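Local structure of CCHC-type domain-containing protein (Trypanosoma brucei brucei, 7C45) at residues A4-S8 and L197-Y201. The protein binds RNA and probably acts as a 3'-5' exonuclease of the RNase D type that trims guide RNAs in trypanosomes. Numbering follows the deposited sequence.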
loop_
_atom_site.group_PDB
_atom_site.type_symbol
_atom_site.label_atom_id
_atom_site.label_comp_id
_atom_site.label_asym_id
_atom_site.label_seq_id
_atom_site.Cartn_x
_atom_site.Cartn_y
_atom_site.Cartn_z
ATOM N N ALA A 4 2.742 13.207 12.579
ATOM C CA ALA A 4 2.052 12.285 11.685
ATOM C C ALA A 4 0.643 11.981 12.178
ATOM O O ALA A 4 -0.247 11.704 11.369
ATOM C CB ALA A 4 2.868 10.998 11.533
ATOM N N THR A 5 0.417 12.057 13.492
ATOM C CA THR A 5 -0.886 11.712 14.050
ATOM C C THR A 5 -1.922 12.783 13.754
ATOM O O THR A 5 -3.057 12.470 13.375
ATOM C CB THR A 5 -0.771 11.502 15.556
ATOM O OG1 THR A 5 0.096 10.389 15.821
ATOM C CG2 THR A 5 -2.147 11.248 16.160
ATOM N N SER A 6 -1.556 14.054 13.944
ATOM C CA SER A 6 -2.468 15.147 13.627
ATOM C C SER A 6 -2.657 15.285 12.121
ATOM O O SER A 6 -3.775 15.523 11.648
ATOM C CB SER A 6 -1.940 16.448 14.236
ATOM O OG SER A 6 -1.589 16.268 15.611
ATOM N N SER A 7 -1.573 15.137 11.351
ATOM C CA SER A 7 -1.672 15.139 9.894
ATOM C C SER A 7 -2.594 14.041 9.383
ATOM O O SER A 7 -3.192 14.178 8.309
ATOM C CB SER A 7 -0.291 14.959 9.267
ATOM O OG SER A 7 0.543 16.064 9.513
ATOM N N SER A 8 -2.709 12.939 10.119
ATOM C CA SER A 8 -3.558 11.847 9.663
ATOM C C SER A 8 -5.030 12.249 9.672
ATOM O O SER A 8 -5.794 11.856 8.788
ATOM C CB SER A 8 -3.326 10.614 10.535
ATOM O OG SER A 8 -1.943 10.295 10.580
ATOM N N LEU A 197 -1.073 8.888 4.412
ATOM C CA LEU A 197 -0.834 9.117 5.831
ATOM C C LEU A 197 0.240 8.175 6.360
ATOM O O LEU A 197 1.050 8.567 7.211
ATOM C CB LEU A 197 -2.132 8.996 6.616
ATOM C CG LEU A 197 -2.800 7.682 6.992
ATOM C CD1 LEU A 197 -2.221 7.086 8.284
ATOM C CD2 LEU A 197 -4.288 7.900 7.119
ATOM N N LEU A 198 0.278 6.932 5.851
ATOM C CA LEU A 198 1.321 6.001 6.270
ATOM C C LEU A 198 2.703 6.499 5.902
ATOM O O LEU A 198 3.674 6.218 6.623
ATOM C CB LEU A 198 1.091 4.631 5.636
ATOM C CG LEU A 198 0.013 3.811 6.357
ATOM C CD1 LEU A 198 -0.348 2.567 5.549
ATOM C CD2 LEU A 198 0.455 3.440 7.784
ATOM N N SER A 199 2.825 7.190 4.764
ATOM C CA SER A 199 4.124 7.718 4.360
ATOM C C SER A 199 4.649 8.712 5.380
ATOM O O SER A 199 5.861 8.832 5.547
ATOM C CB SER A 199 4.051 8.374 2.985
ATOM O OG SER A 199 3.282 9.566 3.042
ATOM N N ASN A 200 3.753 9.399 6.090
ATOM C CA ASN A 200 4.192 10.351 7.110
ATOM C C ASN A 200 4.867 9.645 8.269
ATOM O O ASN A 200 5.732 10.223 8.934
ATOM C CB ASN A 200 3.006 11.166 7.626
ATOM C CG ASN A 200 2.552 12.230 6.642
ATOM O OD1 ASN A 200 3.322 12.670 5.782
ATOM N ND2 ASN A 200 1.300 12.654 6.771
ATOM N N TYR A 201 4.476 8.407 8.535
ATOM C CA TYR A 201 5.076 7.668 9.625
ATOM C C TYR A 201 6.345 6.951 9.206
ATOM O O TYR A 201 7.256 6.799 10.020
ATOM C CB TYR A 201 4.088 6.640 10.169
ATOM C CG TYR A 201 2.914 7.220 10.915
ATOM C CD1 TYR A 201 1.767 7.640 10.239
ATOM C CD2 TYR A 201 2.943 7.339 12.290
ATOM C CE1 TYR A 201 0.697 8.152 10.917
ATOM C CE2 TYR A 201 1.880 7.853 12.973
ATOM C CZ TYR A 201 0.760 8.248 12.291
ATOM O OH TYR A 201 -0.295 8.752 12.990
HETATM O O HOH W 1 -0.020 11.031 8.669
#
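Tyr201 reaches from helix 182-202 across to the first turn of helix 4-12 and lays its ring against Ala4. The methyl carbon Ala4 CB sits 3.4 Å from the ring centroid and only 6° off the normal, a CH-pi contact squarely over the face. Tyr201 CG stands anti to its own carbonyl carbon (chi1 -70°), which sends the ring out to the neighbouring helix and its hydroxyl up against the Thr5 backbone, with Tyr201 OH 3.2 Å from Thr5 CA. Here the packing is tight, yet the polar bonding is slack: Thr5 OG1 and Tyr201 OH share a weak hydrogen bond of 3.3 Å. The Ser8 hydroxyl lies near the ring edge, its exact place left doubtful by a too-short approach to Ala4 O.

Beside this close-packed part the interface is looser. A water bridges the two helices, donating to Ala4 O at 2.8 Å and to Leu197 O, and accepting from Asn200 ND2. Asn200 sets its CB against Ala4 CB, while its ND2 only skirts Ser7 CB; the Ser7 hydroxyl bonds to Ser3 instead. Leu197 also packs on Ile11 and Leu12. The two segment axes run antiparallel (173°), 9.2 Å apart, a water-bridged helix pair that packs the N-terminal helix onto the helix carrying the metal ligand Asp191 in the DEDD-type exonuclease fold.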